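Local structure of blue-light receptor of the BLUF-family (Rhodobacter sphaeroides, 2BYC) at residues 4-15 against 74-85; 33-41 against 53-64. The protein probably works as a blue-light photoreceptor, binding a flavin as BLUF-family proteins generally do to sense light. One frame throughout, in Å; residues are numbered along the deposited sequence. Where two conformers were deposited one is given.

Contact 1: 4-15 against 74-85. With FMN (flavin mononucleotide), chain C.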
loop_
_atom_site.group_PDB
_atom_site.type_symbol
_atom_site.label_atom_id
_atom_site.label_comp_id
_atom_site.label_asym_id
_atom_site.label_seq_id
_atom_site.Cartn_x
_atom_site.Cartn_y
_atom_site.Cartn_z
ATOM N N GLU A 4 -4.219 -2.034 -18.841
ATOM C CA GLU A 4 -5.231 -1.249 -18.154
ATOM C C GLU A 4 -4.751 -0.949 -16.701
ATOM O O GLU A 4 -4.065 -1.772 -16.108
ATOM C CB GLU A 4 -6.538 -2.038 -18.170
ATOM C CG GLU A 4 -7.775 -1.198 -17.924
ATOM C CD GLU A 4 -7.977 -0.787 -16.428
ATOM O OE1 GLU A 4 -8.201 -1.682 -15.573
ATOM O OE2 GLU A 4 -7.910 0.412 -16.103
ATOM N N LEU A 5 -5.089 0.221 -16.156
ATOM C CA LEU A 5 -4.633 0.580 -14.831
ATOM C C LEU A 5 -5.519 -0.122 -13.797
ATOM O O LEU A 5 -6.755 -0.045 -13.853
ATOM C CB LEU A 5 -4.725 2.094 -14.687
ATOM C CG LEU A 5 -4.064 2.951 -13.589
ATOM C CD1 LEU A 5 -2.575 2.897 -13.665
ATOM C CD2 LEU A 5 -4.438 4.371 -13.900
ATOM N N VAL A 6 -4.875 -0.764 -12.840
ATOM C CA VAL A 6 -5.610 -1.385 -11.709
ATOM C C VAL A 6 -5.102 -0.893 -10.351
ATOM O O VAL A 6 -4.078 -0.322 -10.282
ATOM C CB VAL A 6 -5.541 -2.889 -11.791
ATOM C CG1 VAL A 6 -6.406 -3.408 -12.980
ATOM C CG2 VAL A 6 -4.074 -3.361 -11.830
ATOM N N SER A 7 -5.874 -1.096 -9.288
ATOM C CA SER A 7 -5.394 -0.876 -7.917
ATOM C C SER A 7 -5.574 -2.177 -7.152
ATOM O O SER A 7 -6.703 -2.675 -7.085
ATOM C CB SER A 7 -6.246 0.239 -7.242
ATOM O OG SER A 7 -5.784 0.526 -5.912
ATOM N N LEU A 8 -4.525 -2.709 -6.541
ATOM C CA LEU A 8 -4.689 -3.870 -5.647
ATOM C C LEU A 8 -4.363 -3.503 -4.227
ATOM O O LEU A 8 -3.416 -2.786 -4.030
ATOM C CB LEU A 8 -3.704 -4.970 -6.087
ATOM C CG LEU A 8 -3.674 -6.364 -5.535
ATOM C CD1 LEU A 8 -3.009 -7.042 -6.710
ATOM C CD2 LEU A 8 -2.667 -6.351 -4.384
ATOM N N THR A 9 -5.137 -3.997 -3.261
ATOM C CA THR A 9 -4.844 -3.731 -1.856
ATOM C C THR A 9 -4.888 -5.093 -1.196
ATOM O O THR A 9 -5.810 -5.832 -1.466
ATOM C CB THR A 9 -6.012 -2.926 -1.234
ATOM O OG1 THR A 9 -6.000 -1.637 -1.843
ATOM C CG2 THR A 9 -5.807 -2.715 0.195
ATOM N N TYR A 10 -3.869 -5.390 -0.364
ATOM C CA TYR A 10 -3.769 -6.620 0.375
ATOM C C TYR A 10 -3.398 -6.263 1.809
ATOM O O TYR A 10 -2.965 -5.178 2.111
ATOM C CB TYR A 10 -2.724 -7.592 -0.296
ATOM C CG TYR A 10 -1.326 -7.102 -0.072
ATOM C CD1 TYR A 10 -0.741 -7.242 1.172
ATOM C CD2 TYR A 10 -0.569 -6.529 -1.109
ATOM C CE1 TYR A 10 0.511 -6.762 1.410
ATOM C CE2 TYR A 10 0.715 -6.054 -0.875
ATOM C CZ TYR A 10 1.248 -6.209 0.372
ATOM O OH TYR A 10 2.489 -5.762 0.707
ATOM N N ARG A 11 -3.640 -7.191 2.701
ATOM C CA ARG A 11 -3.337 -7.051 4.124
ATOM C C ARG A 11 -2.436 -8.214 4.391
ATOM O O ARG A 11 -2.654 -9.290 3.805
ATOM C CB ARG A 11 -4.629 -7.267 4.905
ATOM C CG ARG A 11 -4.512 -6.936 6.355
ATOM C CD ARG A 11 -5.868 -7.040 7.068
ATOM N NE ARG A 11 -6.231 -8.428 7.229
ATOM C CZ ARG A 11 -6.148 -9.096 8.373
ATOM N NH1 ARG A 11 -5.757 -8.474 9.483
ATOM N NH2 ARG A 11 -6.491 -10.379 8.408
ATOM N N SER A 12 -1.399 -7.997 5.212
ATOM C CA SER A 12 -0.504 -9.083 5.677
ATOM C C SER A 12 -0.153 -8.869 7.084
ATOM O O SER A 12 -0.325 -7.772 7.601
ATOM C CB SER A 12 0.790 -9.159 4.883
ATOM O OG SER A 12 1.535 -7.997 5.021
ATOM N N ARG A 13 0.320 -9.941 7.723
ATOM C CA ARG A 13 0.903 -9.854 9.054
ATOM C C ARG A 13 2.352 -9.553 8.985
ATOM O O ARG A 13 3.116 -10.227 8.292
ATOM C CB ARG A 13 0.833 -11.196 9.761
ATOM C CG ARG A 13 -0.337 -11.353 10.601
ATOM C CD ARG A 13 0.055 -11.490 12.068
ATOM N NE ARG A 13 -1.114 -11.154 12.890
ATOM C CZ ARG A 13 -1.066 -10.943 14.199
ATOM N NH1 ARG A 13 0.111 -11.033 14.842
ATOM N NH2 ARG A 13 -2.183 -10.604 14.845
ATOM N N VAL A 14 2.735 -8.574 9.765
ATOM C CA VAL A 14 4.126 -8.181 9.887
ATOM C C VAL A 14 5.005 -9.320 10.374
ATOM O O VAL A 14 4.635 -10.038 11.262
ATOM C CB VAL A 14 4.205 -6.998 10.815
ATOM C CG1 VAL A 14 5.532 -6.858 11.410
ATOM C CG2 VAL A 14 3.841 -5.760 10.012
ATOM N N ARG A 15 6.159 -9.496 9.761
ATOM C CA ARG A 15 7.057 -10.474 10.260
ATOM C C ARG A 15 8.495 -9.950 10.198
ATOM O O ARG A 15 9.364 -10.460 9.456
ATOM C CB ARG A 15 6.869 -11.764 9.496
ATOM C CG ARG A 15 7.423 -12.915 10.230
ATOM C CD ARG A 15 7.959 -13.897 9.229
ATOM N NE ARG A 15 8.235 -15.158 9.873
ATOM C CZ ARG A 15 8.406 -16.305 9.231
ATOM N NH1 ARG A 15 8.327 -16.347 7.887
ATOM N NH2 ARG A 15 8.679 -17.396 9.952
ATOM N N HIS A 74 6.591 -10.684 5.872
ATOM C CA HIS A 74 5.148 -10.670 6.232
ATOM C C HIS A 74 4.521 -11.999 5.919
ATOM O O HIS A 74 5.062 -12.706 5.125
ATOM C CB HIS A 74 4.348 -9.516 5.571
ATOM C CG HIS A 74 4.350 -9.494 4.063
ATOM N ND1 HIS A 74 3.521 -8.652 3.346
ATOM C CD2 HIS A 74 5.074 -10.162 3.137
ATOM C CE1 HIS A 74 3.744 -8.792 2.048
ATOM N NE2 HIS A 74 4.680 -9.700 1.891
ATOM N N GLN A 75 3.368 -12.292 6.508
ATOM C CA GLN A 75 2.694 -13.569 6.313
ATOM C C GLN A 75 1.213 -13.387 6.238
ATOM O O GLN A 75 0.721 -12.303 6.503
ATOM C CB GLN A 75 2.938 -14.500 7.516
ATOM C CG GLN A 75 2.963 -13.780 8.840
ATOM C CD GLN A 75 3.608 -14.591 9.995
ATOM O OE1 GLN A 75 4.440 -15.497 9.782
ATOM N NE2 GLN A 75 3.204 -14.267 11.226
ATOM N N GLU A 76 0.521 -14.486 5.917
ATOM C CA GLU A 76 -0.915 -14.517 5.827
ATOM C C GLU A 76 -1.380 -13.418 4.877
ATOM O O GLU A 76 -2.229 -12.629 5.206
ATOM C CB GLU A 76 -1.516 -14.255 7.191
ATOM C CG GLU A 76 -1.130 -15.308 8.251
ATOM C CD GLU A 76 -1.710 -14.970 9.621
ATOM O OE1 GLU A 76 -2.873 -14.449 9.687
ATOM O OE2 GLU A 76 -0.998 -15.210 10.638
ATOM N N ILE A 77 -0.777 -13.342 3.718
ATOM C CA ILE A 77 -1.116 -12.220 2.775
ATOM C C ILE A 77 -2.460 -12.561 2.186
ATOM O O ILE A 77 -2.660 -13.697 1.660
ATOM C CB ILE A 77 -0.049 -12.166 1.705
ATOM C CG1 ILE A 77 1.276 -11.822 2.382
ATOM C CG2 ILE A 77 -0.400 -11.186 0.600
ATOM C CD1 ILE A 77 2.447 -12.351 1.626
ATOM N N LEU A 78 -3.359 -11.585 2.183
ATOM C CA LEU A 78 -4.586 -11.825 1.509
ATOM C C LEU A 78 -5.087 -10.510 0.911
ATOM O O LEU A 78 -5.107 -9.487 1.542
ATOM C CB LEU A 78 -5.525 -12.428 2.555
ATOM C CG LEU A 78 -6.867 -12.893 2.113
ATOM C CD1 LEU A 78 -6.727 -14.225 1.362
ATOM C CD2 LEU A 78 -7.777 -13.004 3.382
ATOM N N ALA A 79 -5.426 -10.570 -0.346
ATOM C CA ALA A 79 -5.898 -9.414 -1.080
ATOM C C ALA A 79 -7.323 -9.054 -0.681
ATOM O O ALA A 79 -8.218 -9.901 -0.517
ATOM C CB ALA A 79 -5.811 -9.631 -2.578
ATOM N N PHE A 80 -7.501 -7.752 -0.528
ATOM C CA PHE A 80 -8.778 -7.205 -0.234
ATOM C C PHE A 80 -9.520 -7.002 -1.549
ATOM O O PHE A 80 -10.699 -7.363 -1.726
ATOM C CB PHE A 80 -8.635 -5.847 0.458
ATOM C CG PHE A 80 -9.913 -5.120 0.482
ATOM C CD1 PHE A 80 -10.898 -5.515 1.371
ATOM C CD2 PHE A 80 -10.183 -4.091 -0.444
ATOM C CE1 PHE A 80 -12.129 -4.900 1.404
ATOM C CE2 PHE A 80 -11.466 -3.431 -0.468
ATOM C CZ PHE A 80 -12.453 -3.819 0.471
ATOM N N ASP A 81 -8.811 -6.421 -2.507
ATOM C CA ASP A 81 -9.473 -6.280 -3.772
ATOM C C ASP A 81 -8.478 -5.934 -4.859
ATOM O O ASP A 81 -7.297 -5.698 -4.564
ATOM C CB ASP A 81 -10.532 -5.263 -3.619
ATOM C CG ASP A 81 -10.014 -3.887 -3.728
ATOM O OD1 ASP A 81 -8.790 -3.667 -3.488
ATOM O OD2 ASP A 81 -10.864 -3.013 -4.036
ATOM N N LEU A 82 -8.987 -5.971 -6.098
ATOM C CA LEU A 82 -8.229 -5.641 -7.239
ATOM C C LEU A 82 -9.224 -5.020 -8.170
ATOM O O LEU A 82 -10.182 -5.614 -8.574
ATOM C CB LEU A 82 -7.574 -6.892 -7.842
ATOM C CG LEU A 82 -6.991 -6.615 -9.256
ATOM C CD1 LEU A 82 -5.741 -5.859 -9.149
ATOM C CD2 LEU A 82 -6.739 -7.913 -9.944
ATOM N N GLU A 83 -8.988 -3.774 -8.485
ATOM C CA GLU A 83 -10.005 -2.974 -9.134
ATOM C C GLU A 83 -9.487 -2.214 -10.305
ATOM O O GLU A 83 -8.509 -1.512 -10.182
ATOM C CB GLU A 83 -10.598 -1.979 -8.083
ATOM C CG GLU A 83 -11.355 -0.850 -8.702
ATOM C CD GLU A 83 -11.709 0.256 -7.752
ATOM O OE1 GLU A 83 -12.595 1.056 -8.171
ATOM O OE2 GLU A 83 -11.084 0.389 -6.674
ATOM N N PRO A 84 -10.102 -2.375 -11.460
ATOM C CA PRO A 84 -9.726 -1.478 -12.515
ATOM C C PRO A 84 -9.992 -0.053 -12.110
ATOM O O PRO A 84 -10.979 0.238 -11.388
ATOM C CB PRO A 84 -10.708 -1.824 -13.621
ATOM C CG PRO A 84 -11.045 -3.236 -13.418
ATOM C CD PRO A 84 -11.048 -3.407 -11.913
ATOM N N ILE A 85 -9.135 0.845 -12.568
ATOM C CA ILE A 85 -9.317 2.251 -12.267
ATOM C C ILE A 85 -9.057 3.176 -13.438
ATOM O O ILE A 85 -8.215 2.902 -14.215
ATOM C CB ILE A 85 -8.398 2.688 -11.100
ATOM C CG1 ILE A 85 -6.924 2.251 -11.322
ATOM C CG2 ILE A 85 -9.018 2.223 -9.801
ATOM C CD1 ILE A 85 -5.898 2.951 -10.327
HETATM N N1 FMN C . 9.132 -4.029 -3.190
HETATM C C2 FMN C . 8.845 -3.171 -4.228
HETATM O O2 FMN C . 9.638 -3.070 -5.194
HETATM N N3 FMN C . 7.718 -2.417 -4.229
HETATM C C4 FMN C . 6.908 -2.523 -3.154
HETATM O O4 FMN C . 5.884 -1.918 -3.163
HETATM C C4A FMN C . 7.180 -3.387 -2.088
HETATM N N5 FMN C . 6.314 -3.462 -1.010
HETATM C C5A FMN C . 6.532 -4.381 0.027
HETATM C C6 FMN C . 5.654 -4.490 1.082
HETATM C C7 FMN C . 5.876 -5.349 2.168
HETATM C C7M FMN C . 4.802 -5.556 3.244
HETATM C C8 FMN C . 7.009 -6.135 2.148
HETATM C C8M FMN C . 7.302 -7.148 3.244
HETATM C C9 FMN C . 7.902 -6.048 1.082
HETATM C C9A FMN C . 7.652 -5.150 -0.001
HETATM N N10 FMN C . 8.554 -5.034 -1.083
HETATM C C10 FMN C . 8.286 -4.157 -2.128
HETATM C "C1'" FMN C . 9.936 -5.592 -1.022
HETATM C "C2'" FMN C . 9.918 -6.617 -2.132
HETATM O "O2'" FMN C . 9.388 -7.734 -1.477
HETATM C "C3'" FMN C . 11.274 -6.926 -2.790
HETATM O "O3'" FMN C . 12.043 -7.666 -1.895
HETATM C "C4'" FMN C . 12.103 -5.739 -3.256
HETATM O "O4'" FMN C . 11.544 -5.048 -4.393
HETATM C "C5'" FMN C . 13.484 -6.238 -3.689
HETATM O "O5'" FMN C . 14.561 -6.041 -2.770
HETATM P P FMN C . 15.999 -6.258 -3.448
HETATM O O1P FMN C . 17.139 -5.902 -2.481
HETATM O O2P FMN C . 16.027 -7.743 -3.788
HETATM O O3P FMN C . 15.915 -5.360 -4.658
HETATM O O HOH W 1 -7.336 -1.418 -4.366
#
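Ser12 OG and His74 ND1 meet at 2.7 Å, a hydrogen bond that comes in at the edge of the imidazole. Both first torsions serve this bond: Ser12 OG (chi1 62°) and His74 CG (chi1 59°) each stand between the backbone N and carbonyl carbon of their own residue, which turns ND1 to the hydroxyl. One imidazole face receives the flavin methyl C8M, centred 3.7 Å above it, while Ile77 CD1 lies on the opposite face, nearer the rim, so apolar carbon flanks the ring on both faces. On the far side, His74 NE2 is hydrogen-bonded to Ile68 O, and with both nitrogens bonded the ring is probably held against flipping. Tyr10 stands obliquely to it, the two planes 67° apart, and its OH lies 3.4 Å from FMN C6. That phenol is positioned by a bond to Gln52 OE1 and, lower down, by Ile77 CG2, which lies 4.0 Å from Tyr10 CD1. Behind these side chains, strand 5-14 pairs antiparallel with 74-75 and 77-84 in the sheet of the ferredoxin-like BLUF fold. A classic beta bulge interrupts the ladder: Phe80 and Asp81 both face Thr9, whose O accepts from Phe80 N at 2.7 Å and also from Asp81 N. A water joins Thr9 OG1 and Asp81 OD1, and Ser7 OG in one of its two conformers, on the face away from the flavin, where short polar chains can meet round it; Thr9 OG1 also bonds Thr53. Leu82 sits across from Leu8 on the face of Tyr10, its CD1 3.8 Å from Leu8 CB.

Contact 2: 33-41 against 53-64. With FMN (flavin mononucleotide), chain C.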
loop_
_atom_site.group_PDB
_atom_site.type_symbol
_atom_site.label_atom_id
_atom_site.label_comp_id
_atom_site.label_asym_id
_atom_site.label_seq_id
_atom_site.Cartn_x
_atom_site.Cartn_y
_atom_site.Cartn_z
ATOM N N ARG A 33 12.170 0.109 -7.819
ATOM C CA ARG A 33 11.303 -0.832 -8.541
ATOM C C ARG A 33 9.996 -0.206 -8.970
ATOM O O ARG A 33 9.619 -0.217 -10.161
ATOM C CB ARG A 33 11.007 -2.026 -7.619
ATOM C CG ARG A 33 10.204 -3.176 -8.187
ATOM C CD ARG A 33 11.132 -4.146 -8.876
ATOM N NE ARG A 33 11.557 -5.325 -8.101
ATOM C CZ ARG A 33 12.419 -5.362 -7.104
ATOM N NH1 ARG A 33 12.962 -4.279 -6.620
ATOM N NH2 ARG A 33 12.702 -6.509 -6.549
ATOM N N ASN A 34 9.270 0.390 -8.032
ATOM C CA ASN A 34 7.973 0.960 -8.443
ATOM C C ASN A 34 8.105 2.032 -9.535
ATOM O O ASN A 34 7.308 2.132 -10.481
ATOM C CB ASN A 34 7.196 1.509 -7.233
ATOM C CG ASN A 34 6.788 0.432 -6.303
ATOM O OD1 ASN A 34 7.077 -0.722 -6.522
ATOM N ND2 ASN A 34 6.118 0.789 -5.249
ATOM N N LEU A 35 9.110 2.869 -9.392
ATOM C CA LEU A 35 9.349 3.915 -10.368
ATOM C C LEU A 35 9.517 3.316 -11.804
ATOM O O LEU A 35 8.914 3.820 -12.808
ATOM C CB LEU A 35 10.588 4.708 -9.932
ATOM C CG LEU A 35 10.556 6.223 -10.105
ATOM C CD1 LEU A 35 11.151 6.470 -11.434
ATOM C CD2 LEU A 35 9.158 6.873 -9.939
ATOM N N ARG A 36 10.275 2.235 -11.889
ATOM C CA ARG A 36 10.570 1.602 -13.150
ATOM C C ARG A 36 9.298 0.960 -13.644
ATOM O O ARG A 36 8.949 1.058 -14.826
ATOM C CB ARG A 36 11.633 0.539 -12.927
ATOM C CG ARG A 36 11.931 -0.271 -14.146
ATOM C CD ARG A 36 13.250 -0.936 -14.030
ATOM N NE ARG A 36 13.178 -2.082 -13.139
ATOM C CZ ARG A 36 13.677 -2.100 -11.904
ATOM N NH1 ARG A 36 14.269 -1.016 -11.413
ATOM N NH2 ARG A 36 13.570 -3.211 -11.183
ATOM N N LEU A 37 8.598 0.285 -12.750
ATOM C CA LEU A 37 7.438 -0.487 -13.196
ATOM C C LEU A 37 6.224 0.369 -13.521
ATOM O O LEU A 37 5.266 -0.080 -14.129
ATOM C CB LEU A 37 6.985 -1.403 -12.069
ATOM C CG LEU A 37 7.806 -2.637 -11.822
ATOM C CD1 LEU A 37 7.093 -3.504 -10.736
ATOM C CD2 LEU A 37 7.936 -3.370 -13.117
ATOM N N GLY A 38 6.247 1.588 -13.071
ATOM C CA GLY A 38 5.069 2.424 -13.198
ATOM C C GLY A 38 4.104 2.095 -12.049
ATOM O O GLY A 38 2.920 2.330 -12.144
ATOM N N ILE A 39 4.603 1.587 -10.943
ATOM C CA ILE A 39 3.708 1.460 -9.773
ATOM C C ILE A 39 3.701 2.663 -8.843
ATOM O O ILE A 39 4.700 3.302 -8.683
ATOM C CB ILE A 39 4.102 0.196 -8.944
ATOM C CG1 ILE A 39 4.078 -1.012 -9.867
ATOM C CG2 ILE A 39 3.199 0.008 -7.788
ATOM C CD1 ILE A 39 2.681 -1.347 -10.265
ATOM N N THR A 40 2.556 2.988 -8.240
ATOM C CA THR A 40 2.455 4.008 -7.222
ATOM C C THR A 40 1.559 3.473 -6.152
ATOM O O THR A 40 0.847 2.533 -6.391
ATOM C CB THR A 40 1.835 5.330 -7.805
ATOM O OG1 THR A 40 0.561 5.060 -8.440
ATOM C CG2 THR A 40 2.807 5.984 -8.712
ATOM N N GLY A 41 1.635 4.013 -4.941
ATOM C CA GLY A 41 0.756 3.493 -3.916
ATOM C C GLY A 41 1.239 3.839 -2.511
ATOM O O GLY A 41 2.168 4.694 -2.342
ATOM N N THR A 53 -1.512 -0.738 -0.881
ATOM C CA THR A 53 -2.246 -0.464 -2.107
ATOM C C THR A 53 -1.234 -0.135 -3.170
ATOM O O THR A 53 -0.418 0.763 -2.941
ATOM C CB THR A 53 -3.069 0.767 -1.929
ATOM O OG1 THR A 53 -4.123 0.474 -1.001
ATOM C CG2 THR A 53 -3.688 1.192 -3.285
ATOM N N ILE A 54 -1.254 -0.849 -4.291
ATOM C CA ILE A 54 -0.341 -0.503 -5.410
ATOM C C ILE A 54 -1.188 -0.342 -6.594
ATOM O O ILE A 54 -2.209 -1.050 -6.732
ATOM C CB ILE A 54 0.640 -1.672 -5.732
ATOM C CG1 ILE A 54 -0.164 -2.959 -5.927
ATOM C CG2 ILE A 54 1.739 -1.785 -4.653
ATOM C CD1 ILE A 54 0.626 -4.181 -6.199
ATOM N N GLU A 55 -0.841 0.614 -7.439
ATOM C CA GLU A 55 -1.726 0.883 -8.592
ATOM C C GLU A 55 -0.799 1.101 -9.766
ATOM O O GLU A 55 0.294 1.571 -9.622
ATOM C CB GLU A 55 -2.588 2.082 -8.383
ATOM C CG GLU A 55 -1.829 3.271 -7.944
ATOM C CD GLU A 55 -2.736 4.360 -7.431
ATOM O OE1 GLU A 55 -3.913 4.082 -7.210
ATOM O OE2 GLU A 55 -2.258 5.493 -7.262
ATOM N N GLY A 56 -1.213 0.648 -10.910
ATOM C CA GLY A 56 -0.376 0.720 -12.094
ATOM C C GLY A 56 -0.925 -0.223 -13.139
ATOM O O GLY A 56 -1.987 -0.710 -12.980
ATOM N N PRO A 57 -0.195 -0.461 -14.233
ATOM C CA PRO A 57 -0.593 -1.441 -15.282
ATOM C C PRO A 57 -0.958 -2.851 -14.689
ATOM O O PRO A 57 -0.187 -3.441 -13.882
ATOM C CB PRO A 57 0.648 -1.557 -16.177
ATOM C CG PRO A 57 1.582 -0.317 -15.830
ATOM C CD PRO A 57 1.037 0.329 -14.530
ATOM N N ARG A 58 -2.039 -3.464 -15.169
ATOM C CA ARG A 58 -2.471 -4.765 -14.581
ATOM C C ARG A 58 -1.285 -5.745 -14.478
ATOM O O ARG A 58 -1.099 -6.447 -13.435
ATOM C CB ARG A 58 -3.611 -5.409 -15.395
ATOM C CG ARG A 58 -3.957 -6.816 -14.885
ATOM C CD ARG A 58 -5.518 -6.966 -14.621
ATOM N NE ARG A 58 -6.097 -6.390 -15.761
ATOM C CZ ARG A 58 -7.216 -5.722 -15.903
ATOM N NH1 ARG A 58 -8.123 -5.542 -14.955
ATOM N NH2 ARG A 58 -7.387 -5.219 -17.103
ATOM N N SER A 59 -0.492 -5.799 -15.555
ATOM C CA SER A 59 0.618 -6.727 -15.656
ATOM C C SER A 59 1.730 -6.384 -14.678
ATOM O O SER A 59 2.333 -7.308 -14.083
ATOM C CB SER A 59 1.214 -6.743 -17.042
ATOM O OG SER A 59 1.630 -5.403 -17.325
ATOM N N ALA A 60 1.987 -5.098 -14.462
ATOM C CA ALA A 60 2.992 -4.686 -13.437
ATOM C C ALA A 60 2.485 -4.950 -12.031
ATOM O O ALA A 60 3.261 -5.309 -11.176
ATOM C CB ALA A 60 3.345 -3.201 -13.547
ATOM N N CYS A 61 1.212 -4.729 -11.749
ATOM C CA CYS A 61 0.739 -5.076 -10.394
ATOM C C CYS A 61 0.846 -6.563 -10.132
ATOM O O CYS A 61 1.304 -6.962 -9.057
ATOM C CB CYS A 61 -0.669 -4.528 -10.120
ATOM S SG CYS A 61 -0.677 -2.754 -10.015
ATOM N N ASP A 62 0.417 -7.382 -11.102
ATOM C CA ASP A 62 0.586 -8.856 -11.030
ATOM C C ASP A 62 2.022 -9.283 -10.682
ATOM O O ASP A 62 2.238 -10.089 -9.772
ATOM C CB ASP A 62 0.140 -9.537 -12.341
ATOM C CG ASP A 62 0.414 -11.011 -12.341
ATOM O OD1 ASP A 62 -0.311 -11.763 -11.636
ATOM O OD2 ASP A 62 1.367 -11.434 -13.077
ATOM N N GLU A 63 2.992 -8.722 -11.408
ATOM C CA GLU A 63 4.387 -8.993 -11.219
ATOM C C GLU A 63 4.900 -8.648 -9.824
ATOM O O GLU A 63 5.547 -9.458 -9.139
ATOM C CB GLU A 63 5.149 -8.189 -12.242
ATOM C CG GLU A 63 6.594 -8.456 -12.202
ATOM C CD GLU A 63 7.425 -7.675 -13.235
ATOM O OE1 GLU A 63 7.331 -6.406 -13.272
ATOM O OE2 GLU A 63 8.208 -8.347 -13.976
ATOM N N LEU A 64 4.516 -7.456 -9.378
ATOM C CA LEU A 64 4.949 -6.928 -8.141
ATOM C C LEU A 64 4.353 -7.744 -7.043
ATOM O O LEU A 64 5.042 -8.113 -6.107
ATOM C CB LEU A 64 4.577 -5.444 -8.029
ATOM C CG LEU A 64 5.223 -4.806 -6.784
ATOM C CD1 LEU A 64 6.824 -4.953 -6.613
ATOM C CD2 LEU A 64 4.781 -3.379 -6.553
HETATM N N1 FMN C . 9.132 -4.029 -3.190
HETATM C C2 FMN C . 8.845 -3.171 -4.228
HETATM O O2 FMN C . 9.638 -3.070 -5.194
HETATM N N3 FMN C . 7.718 -2.417 -4.229
HETATM C C4 FMN C . 6.908 -2.523 -3.154
HETATM O O4 FMN C . 5.884 -1.918 -3.163
HETATM C C4A FMN C . 7.180 -3.387 -2.088
HETATM N N5 FMN C . 6.314 -3.462 -1.010
HETATM C C5A FMN C . 6.532 -4.381 0.027
HETATM C C6 FMN C . 5.654 -4.490 1.082
HETATM C C7 FMN C . 5.876 -5.349 2.168
HETATM C C7M FMN C . 4.802 -5.556 3.244
HETATM C C8 FMN C . 7.009 -6.135 2.148
HETATM C C8M FMN C . 7.302 -7.148 3.244
HETATM C C9 FMN C . 7.902 -6.048 1.082
HETATM C C9A FMN C . 7.652 -5.150 -0.001
HETATM N N10 FMN C . 8.554 -5.034 -1.083
HETATM C C10 FMN C . 8.286 -4.157 -2.128
HETATM C "C1'" FMN C . 9.936 -5.592 -1.022
HETATM C "C2'" FMN C . 9.918 -6.617 -2.132
HETATM O "O2'" FMN C . 9.388 -7.734 -1.477
HETATM C "C3'" FMN C . 11.274 -6.926 -2.790
HETATM O "O3'" FMN C . 12.043 -7.666 -1.895
HETATM C "C4'" FMN C . 12.103 -5.739 -3.256
HETATM O "O4'" FMN C . 11.544 -5.048 -4.393
HETATM C "C5'" FMN C . 13.484 -6.238 -3.689
HETATM O "O5'" FMN C . 14.561 -6.041 -2.770
HETATM P P FMN C . 15.999 -6.258 -3.448
HETATM O O1P FMN C . 17.139 -5.902 -2.481
HETATM O O2P FMN C . 16.027 -7.743 -3.788
HETATM O O3P FMN C . 15.915 -5.360 -4.658
#
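Ile39 packs against Ile54 and Cys61, where the link from helix 19-37 to strand 40-45 meets strand 49-55 and helix 58-69 in the ferredoxin-like BLUF fold. A beta-branched chain suits this place, since its two arms spread over strand and helix. From CB, which lies near Glu55 O, CG2 turns to Ile54 CB at 3.7 Å and also meets Leu64 CD2. The other arm has CG1 anti to the carbonyl carbon (chi1 -55°), which carries it toward the helix. Its tip, CD1, ends 3.6 Å from Cys61 SG and also touches Ala60 CB. The turn before it is closed by Gly38, whose positive phi (82°) suits glycine; Ile39 N bonds Asn34 O across this helix end. One turn back, Asn34 reads the flavin edge: FMN N3 donates to its OD1 at 2.9 Å in an almost straight line (177°), and ND2 gives a weak bond to FMN O4 besides one to Ser94 O. Leu64 lines one side of the flavin plane, its CD1 just beyond the N3-C2 rim and 3.6 Å from N3. Arg33 continues this lining: its CG is 4.1 Å from Leu64 CD1, and its bent chain brings the guanidinium beside the ribityl chain, modelled too close there for the detail to be trusted; Arg33 is nonetheless an FMN-binding residue. An alanine here would remove CG and the guanidinium, and is likely to open a gap beside Leu64 and leave the ribityl hydroxyls without their polar neighbour. Away from the flavin, Thr40 and Glu55 form an antiparallel hydrogen-bonded pair. Glu55 OE2 also accepts from Phe90 N, and Thr40 OG1, itself bonded to Arg88 NH1, donates to the anti lone pair of Glu55 OE2 at 3.1 Å.

Overall arrangement
The centres of contact 1 and contact 2 lie about 12 Å apart in one domain, and both reach the same sheet. Strands 5-14 and 49-55 are neighbours in it, so the backbone of 4-15 runs beside that of 53-64, and Leu8 N probably bonds Ile54 O. Along the chain the order is 4-15, 33-41, 53-64, 74-85, with contact 2 falling between the halves of contact 1; helix 19-37 follows strand 5-14, and helix 58-69 leads into strand 74-75. The two contacts hold the flavin at different ends: contact 1 at its dimethylbenzene ring, contact 2 at its pyrimidine edge and ribityl chain. The shared sheet thus joins both ends of the flavin site, consistent with passing changes on.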